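PDB 5HQ4: alpha-glucosidase from Pseudoalteromonas sp. K8, which probably hydrolyses alpha-glucosidic bonds as a calcium-binding family 97 glycoside hydrolase, and is expected to bind carbohydrate. Local coordinates for residues T435-K440 with T453-R458; R458-N463 with M488-G493. All coordinates share one frame; numbering follows the deposited sequence.

Contact 1: T435-K440 with T453-R458; sequences THEPIK and TREGAR. With CA (calcium ion), chain G.
One face of the H436 imidazole is covered by E455, whose CB sits 3.6 Å from the ring centroid, almost on the ring normal, in a CH-pi contact. At the ring edge, in plane, ND1 meets a calcium-bound water at 2.7 Å, while NE2 is hydrogen-bonded to D489. The R454 guanidinium takes I439 O at its edge: NH1 donates to I439 O over 2.8 Å, approaching from above that carbonyl's plane. A bend at chi3 (60°) turns the arginine alongside I439, and R454 CG packs against P438 CG. Were R454 an alanine, I439 O would probably lose this donor and a gap would open beside P438. E437 and E455 run side by side in the same direction, their carboxylate planes 71° apart, and each gives one oxygen to the calcium ion, E437 OE2 and E455 OE1 both at 2.4 Å. E437 OE1 accepts from the backbone N of Y389. E154 and E461 complete the protein ligands. A second water accepts from the backbone N of E437 and G456 and donates to E455 OE1, tying the metal ligand to both loops. P438 CD presses tightly on G456 CA at 3.4 Å. In the backbone, T435 N donates to T453 O and E455 N to T435 O, pairing the adjacent parallel strands 432-435 and 451-454 of the barrel; helix 413-428 covers T435 and I439, and strand 384-388 flanks T435 and H436.

Contact 2: R458-N463 with M488-G493; sequences RGQEFN and MDFTPG. With CA (calcium ion), chain G.
Q460 carries its CG opposite the backbone N (chi1 -167°) and then bends at chi2 (82°), which lays the chain across T491 and brings NE2 to T491 O, a 3.2 Å hydrogen bond slightly tilted from the amide plane. F490 likewise has CG trans to its own N (chi1 -175°), and this swings the ring beneath the 459-460 peptide: Q460 N lies over the ring centre, with G459 C nearer the rim of the same face. That same Q460 N donates to F490 O at 3.0 Å, nearly straight and in the carbonyl plane. F490 O also accepts from T491 OG1 at 2.7 Å, so two donors grip this buried oxygen. The extended M488 chain sets CE 3.8 Å from G459 CA, on which F490 CE1 also packs; a side chain on G459 would press on F490 O. The two segments belong to the TIM-barrel domain of the family 97 glycoside hydrolase, and here the loop leading into helix 462-465 meets the loop that precedes helix 513-522. N463 ND2 holds Q460 OE1 from within its own segment, 2.9 Å away, and Q516 of helix 513-522 bonds to NE2, so both ends of the amide are fixed. A water accepts from E461 N and donates to T491 OG1. The E461 chain, extended beyond CG, binds the calcium ion through OE2 at 2.3 Å, while L519, I475 and L478 pack around F490.

How the contacts relate
The contacts follow one another along the chain: contact 1 closes at R458, the residue with which contact 2 opens, and strand 451-454 is followed by helix 462-465. Their centres lie 11 Å apart inside the TIM-barrel domain of the family 97 glycoside hydrolase, and both reach the same calcium ion and two of its waters. Contact 1 supplies two of the glutamate ligands, contact 2 a third, and E154, from the N-terminal family region, the fourth, so the metal joins separate parts of the chain. Besides the H436 side-chain bond, D489 N probably donates to R454 O, which ties segment 488-493 to strand 451-454, consistent with a continuation of the barrel wall.

Contact 1: T435-K440 with T453-R458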
ATOM      1  N   THR A 435       2.183  -1.125  -9.370  1.00 10.83           N
ATOM      2  CA  THR A 435       3.636  -0.955  -9.258  1.00  9.95           C
ATOM      3  C   THR A 435       4.220  -1.924  -8.235  1.00  9.60           C
ATOM      4  O   THR A 435       3.931  -1.813  -7.044  1.00 10.26           O
ATOM      5  CB  THR A 435       3.996   0.477  -8.848  1.00 11.05           C
ATOM      6  OG1 THR A 435       3.303   1.412  -9.677  1.00 12.77           O
ATOM      7  CG2 THR A 435       5.506   0.705  -8.977  1.00 11.64           C
ATOM      8  N   HIS A 436       5.067  -2.847  -8.687  1.00 10.60           N
ATOM      9  CA  HIS A 436       5.864  -3.639  -7.760  1.00 13.06           C
ATOM     10  C   HIS A 436       7.239  -2.997  -7.606  1.00 13.17           C
ATOM     11  O   HIS A 436       7.695  -2.261  -8.485  1.00 10.71           O
ATOM     12  CB  HIS A 436       5.949  -5.098  -8.225  1.00 10.83           C
ATOM     13  CG  HIS A 436       4.670  -5.849  -7.985  1.00 12.69           C
ATOM     14  ND1 HIS A 436       4.631  -7.125  -7.466  1.00 15.91           N
ATOM     15  CD2 HIS A 436       3.376  -5.461  -8.129  1.00 11.52           C
ATOM     16  CE1 HIS A 436       3.369  -7.503  -7.327  1.00 14.83           C
ATOM     17  NE2 HIS A 436       2.589  -6.512  -7.722  1.00 12.31           N
ATOM     18  N   GLU A 437       7.873  -3.252  -6.463  1.00  9.08           N
ATOM     19  CA  GLU A 437       9.037  -2.496  -6.010  1.00  9.00           C
ATOM     20  C   GLU A 437       8.778  -0.996  -6.176  1.00 11.44           C
ATOM     21  O   GLU A 437       9.489  -0.306  -6.912  1.00 10.46           O
ATOM     22  CB  GLU A 437      10.304  -2.923  -6.739  1.00 11.26           C
ATOM     23  CG  GLU A 437      10.598  -4.423  -6.561  1.00 13.26           C
ATOM     24  CD  GLU A 437       9.672  -5.299  -7.413  1.00 15.15           C
ATOM     25  OE1 GLU A 437       9.487  -4.981  -8.604  1.00 13.49           O
ATOM     26  OE2 GLU A 437       9.098  -6.280  -6.892  1.00 18.22           O
ATOM     27  N   PRO A 438       7.752  -0.467  -5.507  1.00 10.50           N
ATOM     28  CA  PRO A 438       7.299   0.903  -5.751  1.00  9.04           C
ATOM     29  C   PRO A 438       7.894   1.889  -4.768  1.00 13.45           C
ATOM     30  O   PRO A 438       8.660   1.502  -3.879  1.00 11.18           O
ATOM     31  CB  PRO A 438       5.794   0.788  -5.500  1.00  9.64           C
ATOM     32  CG  PRO A 438       5.772  -0.096  -4.264  1.00  9.87           C
ATOM     33  CD  PRO A 438       6.905  -1.130  -4.501  1.00 13.43           C
ATOM     34  N   ILE A 439       7.520   3.161  -4.912  1.00 10.77           N
ATOM     35  CA  ILE A 439       7.481   4.072  -3.769  1.00 11.37           C
ATOM     36  C   ILE A 439       6.270   3.708  -2.918  1.00 10.23           C
ATOM     37  O   ILE A 439       5.230   3.280  -3.443  1.00  9.57           O
ATOM     38  CB  ILE A 439       7.408   5.539  -4.248  1.00 11.70           C
ATOM     39  CG1 ILE A 439       7.359   6.507  -3.060  1.00 12.30           C
ATOM     40  CG2 ILE A 439       6.160   5.772  -5.121  1.00  9.50           C
ATOM     41  CD1 ILE A 439       8.682   6.590  -2.286  1.00 11.87           C
ATOM     42  N   LYS A 440       6.400   3.848  -1.598  1.00  8.70           N
ATOM     43  CA  LYS A 440       5.274   3.583  -0.709  1.00 10.91           C
ATOM     44  C   LYS A 440       4.071   4.438  -1.099  1.00 13.02           C
ATOM     45  O   LYS A 440       4.207   5.526  -1.677  1.00 12.24           O
ATOM     46  CB  LYS A 440       5.666   3.860   0.746  1.00 11.37           C
ATOM     47  CG  LYS A 440       5.908   5.372   1.031  1.00  9.75           C
ATOM     48  CD  LYS A 440       6.805   5.590   2.261  1.00 13.89           C
ATOM     49  CE  LYS A 440       6.942   7.087   2.559  1.00 12.98           C
ATOM     50  NZ  LYS A 440       7.797   7.384   3.752  1.00 11.86           N
ATOM     51  N   THR A 453      -2.900   0.200  -7.518  1.00 12.80           N
ATOM     52  CA  THR A 453      -2.381  -0.599  -6.416  1.00 10.68           C
ATOM     53  C   THR A 453      -0.862  -0.699  -6.550  1.00 12.05           C
ATOM     54  O   THR A 453      -0.269  -0.214  -7.518  1.00  9.99           O
ATOM     55  CB  THR A 453      -3.060  -1.977  -6.387  1.00 12.65           C
ATOM     56  OG1 THR A 453      -2.795  -2.619  -5.129  1.00 13.37           O
ATOM     57  CG2 THR A 453      -2.568  -2.853  -7.549  1.00 10.24           C
ATOM     58  N   ARG A 454      -0.232  -1.315  -5.551  1.00  9.47           N
ATOM     59  CA  ARG A 454       1.212  -1.527  -5.573  1.00 13.09           C
ATOM     60  C   ARG A 454       1.557  -2.645  -4.602  1.00 12.84           C
ATOM     61  O   ARG A 454       0.726  -3.092  -3.813  1.00 11.07           O
ATOM     62  CB  ARG A 454       1.984  -0.248  -5.213  1.00 11.55           C
ATOM     63  CG  ARG A 454       1.994   0.090  -3.709  1.00 10.08           C
ATOM     64  CD  ARG A 454       2.344   1.584  -3.494  1.00  8.99           C
ATOM     65  NE  ARG A 454       1.359   2.437  -4.164  1.00  9.31           N
ATOM     66  CZ  ARG A 454       1.619   3.610  -4.740  1.00 13.13           C
ATOM     67  NH1 ARG A 454       2.852   4.112  -4.744  1.00 10.31           N
ATOM     68  NH2 ARG A 454       0.630   4.285  -5.321  1.00 11.31           N
ATOM     69  N   GLU A 455       2.812  -3.077  -4.657  1.00  9.72           N
ATOM     70  CA  GLU A 455       3.287  -4.069  -3.706  1.00 12.48           C
ATOM     71  C   GLU A 455       3.956  -3.348  -2.538  1.00  9.96           C
ATOM     72  O   GLU A 455       3.262  -2.867  -1.634  1.00  9.86           O
ATOM     73  CB  GLU A 455       4.228  -5.057  -4.408  1.00 11.60           C
ATOM     74  CG  GLU A 455       4.560  -6.297  -3.607  1.00 10.84           C
ATOM     75  CD  GLU A 455       5.377  -7.271  -4.435  1.00 18.22           C
ATOM     76  OE1 GLU A 455       6.478  -6.885  -4.871  1.00 16.24           O
ATOM     77  OE2 GLU A 455       4.898  -8.397  -4.687  1.00 18.12           O
ATOM     78  N   GLY A 456       5.283  -3.235  -2.538  1.00 11.31           N
ATOM     79  CA  GLY A 456       5.914  -2.439  -1.482  1.00  8.47           C
ATOM     80  C   GLY A 456       5.821  -3.046  -0.097  1.00 12.13           C
ATOM     81  O   GLY A 456       5.675  -2.316   0.901  1.00  8.58           O
ATOM     82  N   ALA A 457       5.940  -4.367  -0.015  1.00  8.14           N
ATOM     83  CA  ALA A 457       5.866  -5.184   1.190  1.00  9.43           C
ATOM     84  C   ALA A 457       6.010  -6.614   0.698  1.00 11.23           C
ATOM     85  O   ALA A 457       5.862  -6.878  -0.501  1.00 11.75           O
ATOM     86  CB  ALA A 457       4.541  -4.998   1.950  1.00  8.05           C
ATOM     87  N   ARG A 458       6.296  -7.536   1.618  1.00  8.48           N
ATOM     88  CA  ARG A 458       6.351  -8.943   1.234  1.00  8.81           C
ATOM     89  C   ARG A 458       4.941  -9.459   0.987  1.00 13.27           C
ATOM     90  O   ARG A 458       4.101  -9.455   1.893  1.00 12.35           O
ATOM     91  CB  ARG A 458       7.045  -9.778   2.307  1.00  9.96           C
ATOM     92  CG  ARG A 458       8.572  -9.574   2.353  1.00 11.89           C
ATOM     93  CD  ARG A 458       9.209 -10.327   3.520  1.00 13.72           C
ATOM     94  NE  ARG A 458       8.861 -11.759   3.569  1.00 11.93           N
ATOM     95  CZ  ARG A 458       9.742 -12.754   3.644  1.00 14.53           C
ATOM     96  NH1 ARG A 458      11.044 -12.496   3.665  1.00 10.40           N
ATOM     97  NH2 ARG A 458       9.319 -14.015   3.730  1.00 10.64           N
TER
HETATM   98 CA    CA G 706       8.452  -8.054  -5.493  1.00 26.01          CA
HETATM   99  O   HOH W   1       7.033  -8.409  -7.383  1.00 13.74           O
HETATM  100  O   HOH W   2       7.374  -4.548  -3.973  1.00 10.49           O
HETATM  101  O   HOH W   3      10.733  -8.628  -5.075  1.00 23.32           O

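Contact 2: R458-N463 with M488-G493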
ATOM      1  N   ARG A 458       6.296  -7.536   1.618  1.00  8.48           N
ATOM      2  CA  ARG A 458       6.351  -8.943   1.234  1.00  8.81           C
ATOM      3  C   ARG A 458       4.941  -9.459   0.987  1.00 13.27           C
ATOM      4  O   ARG A 458       4.101  -9.455   1.893  1.00 12.35           O
ATOM      5  CB  ARG A 458       7.045  -9.778   2.307  1.00  9.96           C
ATOM      6  CG  ARG A 458       8.572  -9.574   2.353  1.00 11.89           C
ATOM      7  CD  ARG A 458       9.209 -10.327   3.520  1.00 13.72           C
ATOM      8  NE  ARG A 458       8.861 -11.759   3.569  1.00 11.93           N
ATOM      9  CZ  ARG A 458       9.742 -12.754   3.644  1.00 14.53           C
ATOM     10  NH1 ARG A 458      11.044 -12.496   3.665  1.00 10.40           N
ATOM     11  NH2 ARG A 458       9.319 -14.015   3.730  1.00 10.64           N
ATOM     12  N   GLY A 459       4.681  -9.889  -0.241  1.00 12.71           N
ATOM     13  CA  GLY A 459       3.432 -10.507  -0.603  1.00 11.21           C
ATOM     14  C   GLY A 459       3.567 -12.014  -0.717  1.00 10.80           C
ATOM     15  O   GLY A 459       4.523 -12.621  -0.219  1.00 10.14           O
ATOM     16  N   GLN A 460       2.607 -12.614  -1.415  1.00  9.97           N
ATOM     17  CA  GLN A 460       2.547 -14.070  -1.574  1.00 11.27           C
ATOM     18  C   GLN A 460       3.808 -14.654  -2.204  1.00 11.40           C
ATOM     19  O   GLN A 460       4.159 -15.812  -1.933  1.00 12.19           O
ATOM     20  CB  GLN A 460       1.339 -14.424  -2.446  1.00  9.61           C
ATOM     21  CG  GLN A 460       0.958 -15.897  -2.453  1.00  9.92           C
ATOM     22  CD  GLN A 460       0.124 -16.272  -1.245  1.00 13.69           C
ATOM     23  OE1 GLN A 460       0.657 -16.727  -0.234  1.00 13.95           O
ATOM     24  NE2 GLN A 460      -1.196 -16.076  -1.341  1.00 11.19           N
ATOM     25  N   GLU A 461       4.478 -13.904  -3.084  1.00 12.20           N
ATOM     26  CA  GLU A 461       5.613 -14.472  -3.809  1.00 13.22           C
ATOM     27  C   GLU A 461       6.704 -14.953  -2.856  1.00 13.88           C
ATOM     28  O   GLU A 461       7.389 -15.938  -3.150  1.00 12.92           O
ATOM     29  CB  GLU A 461       6.180 -13.445  -4.793  1.00 13.85           C
ATOM     30  CG  GLU A 461       6.648 -12.163  -4.090  1.00 17.25           C
ATOM     31  CD  GLU A 461       7.375 -11.193  -5.011  1.00 28.38           C
ATOM     32  OE1 GLU A 461       7.739 -11.592  -6.141  1.00 27.56           O
ATOM     33  OE2 GLU A 461       7.595 -10.031  -4.589  1.00 17.55           O
ATOM     34  N   PHE A 462       6.852 -14.311  -1.693  1.00 11.95           N
ATOM     35  CA  PHE A 462       7.851 -14.770  -0.724  1.00  9.48           C
ATOM     36  C   PHE A 462       7.485 -16.100  -0.091  1.00 12.78           C
ATOM     37  O   PHE A 462       8.337 -16.715   0.554  1.00 12.13           O
ATOM     38  CB  PHE A 462       8.061 -13.712   0.369  1.00 10.52           C
ATOM     39  CG  PHE A 462       8.946 -12.592  -0.074  1.00 10.07           C
ATOM     40  CD1 PHE A 462       8.439 -11.570  -0.863  1.00 13.46           C
ATOM     41  CD2 PHE A 462      10.300 -12.590   0.248  1.00 12.35           C
ATOM     42  CE1 PHE A 462       9.273 -10.543  -1.312  1.00 14.42           C
ATOM     43  CE2 PHE A 462      11.130 -11.569  -0.194  1.00 15.77           C
ATOM     44  CZ  PHE A 462      10.615 -10.552  -0.972  1.00 12.83           C
ATOM     45  N   ASN A 463       6.252 -16.560  -0.263  1.00  9.76           N
ATOM     46  CA  ASN A 463       5.878 -17.863   0.246  1.00 11.51           C
ATOM     47  C   ASN A 463       6.256 -18.973  -0.713  1.00 15.60           C
ATOM     48  O   ASN A 463       6.168 -20.144  -0.346  1.00 17.43           O
ATOM     49  CB  ASN A 463       4.377 -17.895   0.541  1.00 12.75           C
ATOM     50  CG  ASN A 463       4.013 -16.985   1.689  1.00 11.25           C
ATOM     51  OD1 ASN A 463       4.838 -16.748   2.569  1.00 10.60           O
ATOM     52  ND2 ASN A 463       2.782 -16.460   1.688  1.00 10.76           N
ATOM     53  N   MET A 488      -2.857  -2.879  -1.444  1.00 10.85           N
ATOM     54  CA  MET A 488      -1.703  -3.714  -1.743  1.00 10.86           C
ATOM     55  C   MET A 488      -2.112  -4.861  -2.650  1.00 12.73           C
ATOM     56  O   MET A 488      -3.104  -5.543  -2.382  1.00 11.82           O
ATOM     57  CB  MET A 488      -1.068  -4.282  -0.472  1.00 10.00           C
ATOM     58  CG  MET A 488       0.043  -5.286  -0.783  1.00 10.36           C
ATOM     59  SD  MET A 488       0.806  -5.970   0.686  1.00 13.44           S
ATOM     60  CE  MET A 488       2.132  -6.952  -0.047  1.00 13.14           C
ATOM     61  N   ASP A 489      -1.329  -5.073  -3.709  1.00 11.62           N
ATOM     62  CA  ASP A 489      -1.405  -6.255  -4.569  1.00 11.05           C
ATOM     63  C   ASP A 489      -0.649  -7.390  -3.879  1.00 12.27           C
ATOM     64  O   ASP A 489       0.530  -7.638  -4.142  1.00 15.67           O
ATOM     65  CB  ASP A 489      -0.809  -5.931  -5.940  1.00 12.63           C
ATOM     66  CG  ASP A 489      -0.993  -7.053  -6.960  1.00 20.44           C
ATOM     67  OD1 ASP A 489      -0.032  -7.315  -7.722  1.00 16.42           O
ATOM     68  OD2 ASP A 489      -2.092  -7.650  -7.021  1.00 21.80           O
ATOM     69  N   PHE A 490      -1.341  -8.084  -2.965  1.00 10.43           N
ATOM     70  CA  PHE A 490      -0.734  -9.189  -2.216  1.00 11.62           C
ATOM     71  C   PHE A 490      -0.675 -10.496  -3.009  1.00 14.87           C
ATOM     72  O   PHE A 490       0.162 -11.353  -2.702  1.00 12.25           O
ATOM     73  CB  PHE A 490      -1.510  -9.429  -0.914  1.00 10.76           C
ATOM     74  CG  PHE A 490      -0.885 -10.464  -0.015  1.00  9.68           C
ATOM     75  CD1 PHE A 490       0.083 -10.102   0.903  1.00 10.91           C
ATOM     76  CD2 PHE A 490      -1.268 -11.805  -0.097  1.00 10.86           C
ATOM     77  CE1 PHE A 490       0.682 -11.053   1.724  1.00 13.28           C
ATOM     78  CE2 PHE A 490      -0.683 -12.760   0.724  1.00 11.50           C
ATOM     79  CZ  PHE A 490       0.299 -12.380   1.634  1.00 14.27           C
ATOM     80  N   THR A 491      -1.545 -10.656  -4.018  1.00 11.77           N
ATOM     81  CA  THR A 491      -1.834 -11.857  -4.812  1.00 12.84           C
ATOM     82  C   THR A 491      -2.256 -12.990  -3.879  1.00 14.20           C
ATOM     83  O   THR A 491      -1.533 -13.978  -3.711  1.00 12.00           O
ATOM     84  CB  THR A 491      -0.660 -12.280  -5.713  1.00 13.95           C
ATOM     85  OG1 THR A 491       0.396 -12.860  -4.945  1.00 16.83           O
ATOM     86  CG2 THR A 491      -0.100 -11.072  -6.505  1.00 15.08           C
ATOM     87  N   PRO A 492      -3.439 -12.879  -3.268  1.00 12.13           N
ATOM     88  CA  PRO A 492      -3.919 -13.935  -2.373  1.00 12.76           C
ATOM     89  C   PRO A 492      -4.396 -15.163  -3.124  1.00 14.06           C
ATOM     90  O   PRO A 492      -4.361 -15.190  -4.360  1.00 13.28           O
ATOM     91  CB  PRO A 492      -5.081 -13.257  -1.641  1.00 13.65           C
ATOM     92  CG  PRO A 492      -5.616 -12.305  -2.648  1.00 19.10           C
ATOM     93  CD  PRO A 492      -4.415 -11.779  -3.391  1.00 16.59           C
ATOM     94  N   GLY A 493      -4.842 -16.181  -2.389  1.00 13.71           N
ATOM     95  CA  GLY A 493      -5.608 -17.257  -2.985  1.00 11.06           C
ATOM     96  C   GLY A 493      -4.832 -18.490  -3.407  1.00 12.38           C
ATOM     97  O   GLY A 493      -5.202 -19.128  -4.400  1.00 14.10           O
TER
HETATM   98 CA    CA G 706       8.452  -8.054  -5.493  1.00 26.01          CA
HETATM   99  O   HOH W   4       2.885 -11.697  -4.494  1.00 18.52           O
HETATM  100  O   HOH W   3      10.733  -8.628  -5.075  1.00 23.32           O
HETATM  101  O   HOH W   1       7.033  -8.409  -7.383  1.00 13.74           O